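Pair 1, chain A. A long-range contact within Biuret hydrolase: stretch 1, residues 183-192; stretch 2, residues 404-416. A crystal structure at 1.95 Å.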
# COMPACT_ATOMS: atom_id res chain seq x y z
N GLY A 183 0.27 -18.14 30.47
CA GLY A 183 -0.35 -17.52 31.58
C GLY A 183 0.31 -16.23 32.03
O GLY A 183 0.49 -16.01 33.24
N VAL A 184 0.60 -15.34 31.08
CA VAL A 184 1.15 -14.05 31.44
C VAL A 184 0.40 -12.97 30.66
O VAL A 184 -0.49 -13.27 29.86
CB VAL A 184 2.66 -13.97 31.15
CG1 VAL A 184 3.44 -15.06 31.90
CG2 VAL A 184 2.95 -14.09 29.64
N TRP A 185 0.73 -11.71 30.96
CA TRP A 185 0.04 -10.58 30.38
C TRP A 185 0.72 -10.21 29.05
O TRP A 185 1.93 -10.29 28.92
CB TRP A 185 0.07 -9.35 31.30
CG TRP A 185 -0.75 -9.50 32.52
CD1 TRP A 185 -0.39 -10.09 33.72
CD2 TRP A 185 -2.09 -9.07 32.68
NE1 TRP A 185 -1.44 -10.04 34.61
CE2 TRP A 185 -2.49 -9.41 34.00
CE3 TRP A 185 -3.02 -8.47 31.83
CZ2 TRP A 185 -3.78 -9.17 34.47
CZ3 TRP A 185 -4.28 -8.22 32.32
CH2 TRP A 185 -4.64 -8.55 33.62
N GLY A 186 -0.07 -9.79 28.06
CA GLY A 186 0.47 -9.27 26.82
C GLY A 186 -0.35 -8.10 26.31
O GLY A 186 -1.58 -8.00 26.58
N LEU A 187 0.33 -7.20 25.58
CA LEU A 187 -0.28 -6.09 24.96
C LEU A 187 0.20 -6.01 23.52
O LEU A 187 1.42 -5.88 23.26
CB LEU A 187 0.11 -4.78 25.69
CG LEU A 187 -0.24 -3.45 24.98
CD1 LEU A 187 -1.74 -3.27 24.87
CD2 LEU A 187 0.40 -2.26 25.71
N LYS A 188 -0.74 -6.08 22.59
CA LYS A 188 -0.48 -5.80 21.18
C LYS A 188 -1.08 -4.45 20.96
O LYS A 188 -2.29 -4.33 20.92
CB LYS A 188 -1.14 -6.82 20.29
CG LYS A 188 -0.83 -6.56 18.82
CD LYS A 188 -1.82 -7.16 17.83
CE LYS A 188 -3.21 -6.58 17.89
NZ LYS A 188 -3.20 -5.18 17.46
N PRO A 189 -0.26 -3.40 20.90
CA PRO A 189 -0.81 -2.08 20.70
C PRO A 189 -1.43 -1.91 19.30
O PRO A 189 -1.43 -2.85 18.48
CB PRO A 189 0.40 -1.13 20.88
CG PRO A 189 1.45 -1.98 21.53
CD PRO A 189 1.21 -3.34 20.91
N THR A 190 -2.03 -0.76 19.10
CA THR A 190 -2.60 -0.39 17.79
C THR A 190 -1.51 -0.52 16.70
O THR A 190 -0.35 -0.18 16.93
CB THR A 190 -3.08 1.06 17.79
OG1 THR A 190 -4.06 1.24 18.83
CG2 THR A 190 -3.64 1.44 16.47
N PHE A 191 -1.86 -1.01 15.52
CA PHE A 191 -0.91 -0.98 14.41
C PHE A 191 -0.44 0.47 14.19
O PHE A 191 -1.24 1.40 14.04
CB PHE A 191 -1.56 -1.52 13.14
CG PHE A 191 -0.59 -1.70 12.01
CD1 PHE A 191 0.22 -2.83 11.94
CD2 PHE A 191 -0.38 -0.68 11.14
CE1 PHE A 191 1.19 -2.96 10.96
CE2 PHE A 191 0.61 -0.77 10.14
CZ PHE A 191 1.41 -1.93 10.07
N GLY A 192 0.86 0.67 14.17
CA GLY A 192 1.48 1.98 13.97
C GLY A 192 1.71 2.78 15.21
O GLY A 192 2.16 3.92 15.11
N VAL A 404 -8.29 -9.99 14.31
CA VAL A 404 -8.24 -8.75 15.09
C VAL A 404 -7.00 -7.89 14.78
O VAL A 404 -7.11 -6.67 14.57
CB VAL A 404 -8.28 -9.08 16.61
CG1 VAL A 404 -8.21 -7.80 17.42
CG2 VAL A 404 -9.53 -9.92 16.94
N SER A 405 -5.84 -8.52 14.69
CA SER A 405 -4.64 -7.82 14.26
C SER A 405 -4.71 -7.31 12.81
O SER A 405 -4.04 -6.36 12.47
CB SER A 405 -3.40 -8.72 14.49
OG SER A 405 -3.72 -10.02 14.16
N PHE A 406 -5.56 -7.90 11.98
CA PHE A 406 -5.66 -7.48 10.59
C PHE A 406 -6.27 -6.06 10.46
O PHE A 406 -5.89 -5.28 9.59
CB PHE A 406 -6.48 -8.49 9.82
CG PHE A 406 -6.43 -8.29 8.33
CD1 PHE A 406 -5.19 -8.20 7.68
CD2 PHE A 406 -7.58 -8.15 7.59
CE1 PHE A 406 -5.13 -7.94 6.30
CE2 PHE A 406 -7.50 -7.88 6.23
CZ PHE A 406 -6.30 -7.84 5.58
N ALA A 407 -7.20 -5.76 11.38
CA ALA A 407 -7.74 -4.43 11.56
C ALA A 407 -6.83 -3.53 12.38
O ALA A 407 -7.03 -2.30 12.39
CB ALA A 407 -9.11 -4.49 12.18
N GLY A 408 -5.85 -4.09 13.10
CA GLY A 408 -4.87 -3.27 13.83
C GLY A 408 -5.39 -2.73 15.15
O GLY A 408 -4.81 -1.78 15.66
N CYS A 409 -6.46 -3.34 15.71
CA CYS A 409 -7.04 -2.89 16.96
C CYS A 409 -6.15 -3.28 18.13
O CYS A 409 -5.62 -4.38 18.14
CB CYS A 409 -8.41 -3.56 17.18
SG CYS A 409 -9.68 -3.13 16.01
N PRO A 410 -6.01 -2.45 19.14
CA PRO A 410 -5.21 -2.85 20.28
C PRO A 410 -5.89 -3.93 21.14
O PRO A 410 -7.12 -4.00 21.20
CB PRO A 410 -5.03 -1.54 21.08
CG PRO A 410 -6.27 -0.76 20.78
CD PRO A 410 -6.58 -1.11 19.32
N VAL A 411 -5.07 -4.78 21.79
CA VAL A 411 -5.55 -5.93 22.57
C VAL A 411 -4.69 -6.14 23.76
O VAL A 411 -3.48 -6.12 23.62
CB VAL A 411 -5.49 -7.26 21.76
CG1 VAL A 411 -5.94 -8.46 22.60
CG2 VAL A 411 -6.29 -7.18 20.49
N VAL A 412 -5.31 -6.29 24.94
CA VAL A 412 -4.60 -6.84 26.14
C VAL A 412 -5.04 -8.29 26.24
O VAL A 412 -6.25 -8.62 26.18
CB VAL A 412 -4.96 -6.10 27.40
CG1 VAL A 412 -4.54 -6.85 28.67
CG2 VAL A 412 -4.30 -4.77 27.42
N ALA A 413 -4.05 -9.14 26.39
CA ALA A 413 -4.25 -10.56 26.65
C ALA A 413 -4.07 -10.82 28.16
O ALA A 413 -3.00 -10.62 28.72
CB ALA A 413 -3.30 -11.42 25.85
N ALA A 414 -5.18 -11.10 28.80
CA ALA A 414 -5.25 -11.27 30.25
C ALA A 414 -5.23 -12.78 30.61
O ALA A 414 -6.05 -13.54 30.08
CB ALA A 414 -6.52 -10.64 30.78
N PRO A 415 -4.32 -13.20 31.49
CA PRO A 415 -4.16 -14.64 31.81
C PRO A 415 -5.21 -15.12 32.84
O PRO A 415 -5.39 -14.45 33.86
CB PRO A 415 -2.75 -14.71 32.38
CG PRO A 415 -2.56 -13.36 33.02
CD PRO A 415 -3.32 -12.37 32.16
N THR A 416 -5.95 -16.17 32.50
CA THR A 416 -6.96 -16.77 33.38
C THR A 416 -6.73 -18.28 33.50
O THR A 416 -5.90 -18.88 32.76
CB THR A 416 -8.40 -16.54 32.87
OG1 THR A 416 -8.64 -17.39 31.77
CG2 THR A 416 -8.65 -15.08 32.41

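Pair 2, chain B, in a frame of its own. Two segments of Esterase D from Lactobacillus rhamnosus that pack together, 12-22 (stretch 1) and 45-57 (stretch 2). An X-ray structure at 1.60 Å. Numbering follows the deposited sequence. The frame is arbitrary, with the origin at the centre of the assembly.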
# COMPACT_ATOMS: atom_id res chain seq x y z
N LYS B 12 16.11 7.07 -9.74
CA LYS B 12 15.64 6.07 -8.80
C LYS B 12 14.94 6.74 -7.63
O LYS B 12 15.54 7.59 -6.96
CB LYS B 12 16.83 5.25 -8.28
CG LYS B 12 17.48 4.39 -9.35
N PRO B 13 13.67 6.36 -7.36
CA PRO B 13 13.07 6.84 -6.11
C PRO B 13 13.80 6.21 -4.93
O PRO B 13 14.31 5.09 -5.05
CB PRO B 13 11.61 6.35 -6.20
CG PRO B 13 11.62 5.26 -7.16
CD PRO B 13 12.75 5.49 -8.12
N GLN B 14 13.92 6.95 -3.83
CA GLN B 14 14.59 6.47 -2.64
C GLN B 14 13.55 6.27 -1.55
O GLN B 14 12.57 6.99 -1.51
CB GLN B 14 15.55 7.56 -2.17
CG GLN B 14 16.65 7.91 -3.16
CD GLN B 14 17.74 6.87 -3.18
OE1 GLN B 14 18.06 6.27 -2.15
NE2 GLN B 14 18.34 6.67 -4.36
N PRO B 15 13.81 5.36 -0.61
CA PRO B 15 12.98 5.39 0.59
C PRO B 15 13.20 6.74 1.25
O PRO B 15 14.26 7.33 1.06
CB PRO B 15 13.56 4.28 1.47
CG PRO B 15 14.91 4.01 0.91
CD PRO B 15 14.88 4.35 -0.52
N PHE B 16 12.22 7.24 2.01
CA PHE B 16 12.40 8.52 2.68
C PHE B 16 11.68 8.60 4.01
O PHE B 16 10.78 7.81 4.27
CB PHE B 16 12.04 9.71 1.79
CG PHE B 16 10.57 9.85 1.45
CD1 PHE B 16 10.01 9.17 0.36
CD2 PHE B 16 9.76 10.70 2.18
CE1 PHE B 16 8.68 9.32 0.04
CE2 PHE B 16 8.43 10.84 1.86
CZ PHE B 16 7.89 10.15 0.78
N GLU B 17 12.11 9.53 4.84
CA GLU B 17 11.63 9.62 6.22
C GLU B 17 11.55 11.05 6.66
O GLU B 17 12.50 11.82 6.46
CB GLU B 17 12.52 8.85 7.19
CG GLU B 17 12.00 8.87 8.63
CD GLU B 17 12.63 7.84 9.56
OE1 GLU B 17 13.57 7.12 9.15
OE2 GLU B 17 12.16 7.76 10.72
N TYR B 18 10.43 11.40 7.28
CA TYR B 18 10.26 12.68 7.93
C TYR B 18 10.19 12.47 9.43
O TYR B 18 9.41 11.63 9.91
CB TYR B 18 8.96 13.34 7.51
CG TYR B 18 8.82 13.58 6.03
CD1 TYR B 18 9.92 13.81 5.22
CD2 TYR B 18 7.55 13.63 5.45
CE1 TYR B 18 9.77 14.05 3.84
CE2 TYR B 18 7.40 13.87 4.10
CZ TYR B 18 8.51 14.06 3.30
OH TYR B 18 8.33 14.31 1.94
N GLU B 19 10.96 13.26 10.16
CA GLU B 19 10.94 13.18 11.62
C GLU B 19 9.70 13.81 12.18
O GLU B 19 9.23 14.82 11.67
CB GLU B 19 12.16 13.86 12.22
CG GLU B 19 13.48 13.33 11.71
CD GLU B 19 13.62 11.83 11.82
OE1 GLU B 19 13.35 11.27 12.92
OE2 GLU B 19 13.98 11.20 10.79
N GLY B 20 9.16 13.21 13.24
CA GLY B 20 8.04 13.79 13.96
C GLY B 20 8.32 13.88 15.44
O GLY B 20 9.49 13.98 15.86
N THR B 21 7.26 13.85 16.24
CA THR B 21 7.40 13.93 17.70
C THR B 21 6.70 12.74 18.36
O THR B 21 7.37 11.76 18.71
CB THR B 21 6.91 15.30 18.24
OG1 THR B 21 5.58 15.58 17.77
CG2 THR B 21 7.85 16.43 17.80
N ASP B 22 5.38 12.79 18.49
CA ASP B 22 4.66 11.73 19.23
C ASP B 22 4.21 10.56 18.35
O ASP B 22 4.20 9.41 18.80
CB ASP B 22 3.43 12.28 19.96
CG ASP B 22 2.40 12.84 19.02
OD1 ASP B 22 2.71 13.90 18.43
OD2 ASP B 22 1.31 12.22 18.86
N LEU B 45 0.87 14.69 5.87
CA LEU B 45 1.06 14.23 7.25
C LEU B 45 2.12 15.06 7.94
O LEU B 45 1.95 15.45 9.10
CB LEU B 45 1.41 12.75 7.28
CG LEU B 45 0.31 11.84 6.77
CD1 LEU B 45 0.80 10.40 6.72
CD2 LEU B 45 -0.91 11.91 7.70
N GLN B 46 3.19 15.39 7.23
CA GLN B 46 4.24 16.24 7.78
C GLN B 46 3.69 17.62 8.19
O GLN B 46 4.04 18.14 9.26
CB GLN B 46 5.36 16.41 6.77
CG GLN B 46 6.55 17.19 7.32
CD GLN B 46 7.63 17.38 6.29
OE1 GLN B 46 7.35 17.79 5.16
NE2 GLN B 46 8.88 17.12 6.67
N ARG B 47 2.83 18.20 7.35
CA ARG B 47 2.26 19.53 7.67
C ARG B 47 1.42 19.47 8.94
O ARG B 47 1.25 20.49 9.61
CB ARG B 47 1.44 20.11 6.53
CG ARG B 47 2.21 20.35 5.25
CD ARG B 47 1.41 21.24 4.30
NE ARG B 47 0.19 20.60 3.81
CZ ARG B 47 0.14 19.73 2.81
NH1 ARG B 47 1.25 19.35 2.17
NH2 ARG B 47 -1.03 19.22 2.44
N SER B 48 0.88 18.30 9.26
CA SER B 48 0.09 18.14 10.50
C SER B 48 0.93 17.60 11.66
O SER B 48 0.38 17.23 12.72
CB SER B 48 -1.14 17.26 10.25
OG SER B 48 -2.18 17.98 9.58
N GLY B 49 2.25 17.53 11.46
CA GLY B 49 3.20 17.23 12.52
C GLY B 49 3.48 15.75 12.76
O GLY B 49 4.03 15.38 13.79
N TYR B 50 3.11 14.91 11.80
CA TYR B 50 3.39 13.48 11.93
C TYR B 50 4.76 13.12 11.37
O TYR B 50 5.19 13.69 10.37
CB TYR B 50 2.34 12.69 11.18
CG TYR B 50 0.96 12.79 11.78
CD1 TYR B 50 0.64 12.07 12.92
CD2 TYR B 50 -0.01 13.60 11.22
CE1 TYR B 50 -0.63 12.17 13.49
CE2 TYR B 50 -1.28 13.69 11.76
CZ TYR B 50 -1.58 12.98 12.90
OH TYR B 50 -2.84 13.08 13.43
N GLY B 51 5.43 12.15 12.01
CA GLY B 51 6.60 11.50 11.41
C GLY B 51 6.10 10.54 10.35
O GLY B 51 4.99 10.01 10.47
N VAL B 52 6.91 10.30 9.31
CA VAL B 52 6.47 9.47 8.19
C VAL B 52 7.66 8.65 7.70
O VAL B 52 8.76 9.16 7.66
CB VAL B 52 5.91 10.31 7.01
CG1 VAL B 52 5.29 9.38 5.97
CG2 VAL B 52 4.91 11.35 7.51
N TYR B 53 7.42 7.39 7.33
CA TYR B 53 8.46 6.54 6.76
C TYR B 53 7.88 5.78 5.59
O TYR B 53 6.85 5.14 5.73
CB TYR B 53 8.99 5.56 7.79
CG TYR B 53 10.10 4.66 7.31
CD1 TYR B 53 11.17 5.15 6.58
CD2 TYR B 53 10.10 3.31 7.63
CE1 TYR B 53 12.20 4.31 6.17
CE2 TYR B 53 11.12 2.48 7.24
CZ TYR B 53 12.17 2.98 6.51
OH TYR B 53 13.20 2.13 6.15
N VAL B 54 8.55 5.90 4.44
CA VAL B 54 8.09 5.34 3.18
C VAL B 54 9.21 4.48 2.59
O VAL B 54 10.11 4.99 1.90
CB VAL B 54 7.70 6.45 2.18
CG1 VAL B 54 7.02 5.84 0.96
CG2 VAL B 54 6.79 7.48 2.86
N PRO B 55 9.20 3.18 2.91
CA PRO B 55 10.23 2.30 2.37
C PRO B 55 10.05 2.01 0.88
O PRO B 55 8.98 2.26 0.33
CB PRO B 55 10.07 1.01 3.18
CG PRO B 55 8.64 1.01 3.62
CD PRO B 55 8.27 2.47 3.82
N LEU B 56 11.08 1.43 0.28
CA LEU B 56 11.05 0.97 -1.10
C LEU B 56 11.01 -0.55 -1.13
O LEU B 56 11.87 -1.20 -0.53
CB LEU B 56 12.30 1.45 -1.83
CG LEU B 56 12.53 0.94 -3.24
CD1 LEU B 56 11.45 1.36 -4.20
CD2 LEU B 56 13.94 1.38 -3.73
N PHE B 57 10.05 -1.13 -1.84
CA PHE B 57 9.96 -2.58 -1.92
C PHE B 57 11.00 -3.13 -2.89
O PHE B 57 11.26 -2.54 -3.94
CB PHE B 57 8.56 -3.02 -2.34
CG PHE B 57 7.52 -2.93 -1.24
CD1 PHE B 57 7.79 -3.38 0.05
CD2 PHE B 57 6.25 -2.42 -1.50
CE1 PHE B 57 6.82 -3.31 1.06
CE2 PHE B 57 5.28 -2.35 -0.49
CZ PHE B 57 5.57 -2.80 0.78
O HOH W 1 9.70 16.53 9.49
O HOH W 2 6.55 16.01 10.94
O HOH W 3 4.61 13.23 15.39
O HOH W 4 5.51 16.99 15.43

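The sharpest difference between the two pairs lies at one matched position, where Lys188(A) of pair 1 falls on Tyr18(B) of pair 2. The lysine reaches past the start of the neighbouring strand to the loop that precedes it, its last two torsions both p, until NZ donates a hydrogen bond to Cys409(A) O at 2.6 Å; a second, from NZ to Pro189(A) O at 3.1 Å, holds the ammonium group between two carbonyls. In this buried setting the charge is thus met by backbone oxygens. The tyrosine instead lays its ring beside the other stretch: Gln46(B) NE2 sits over one face, 3.6 Å from Tyr18(B) CG, and Tyr18(B) CD2 lies 4.0 Å from Val52(B) CB.

Beneath this contrast the backbones agree, superposing with an RMSD of 0.9 Å over 14 central residues. In each pair a helix ends, the chain passes through a glycine with positive phi, Gly408(A) or its match Gly49(B), and the following strand runs antiparallel to the first stretch, at 170° in pair 1 and 174° in pair 2. Two hydrogen-bonded bridges flank a non-hydrogen-bonded one. Gly186(A) with Ala413(A) matches Phe16(B) with Val54(B), and Lys188(A) with Val411(A) matches Tyr18(B) with Val52(B); each is closed by reciprocal N-to-O bonds, such as Ala413(A) N to Gly186(A) O at 2.7 Å and Val54(B) N to Phe16(B) O at 2.9 Å.

Side chains fill this common frame differently. On the face carrying Lys188(A), Gly186(A) leaves the space beside Ala413(A) without a side chain of its own. Its match, Phe16(B), adopts chi1 p and turns its ring across the larger Val54(B), whose CG2 lies over the face, 3.9 Å from the centroid. Pair 1 places its aromatic one position earlier: Trp185(A) receives Pro415(A) CD over its five-membered ring, 3.6 Å from the centroid. There pair 2 has Pro15(B), whose CD approaches Leu56(B) CB at 4.1 Å. On the opposite face, Leu187(A) CD1 meets Val412(A) CG2 at 3.9 Å, whereas the matched Glu17(B) offers its CB to Tyr53(B) CD1 at 4.0 Å.

The glycine turn is also joined differently. In pair 1 the link is direct, Phe191(A) N donating to Gly408(A) O at 3.1 Å. In pair 2 water 3 intervenes, accepting from Thr21(B) N at 2.9 Å and donating to Gly49(B) O at 2.7 Å. The general principle is that a shared backbone ladder accompanies the same register, while side chains, and in pair 2 water, differ in how the surrounding space is filled.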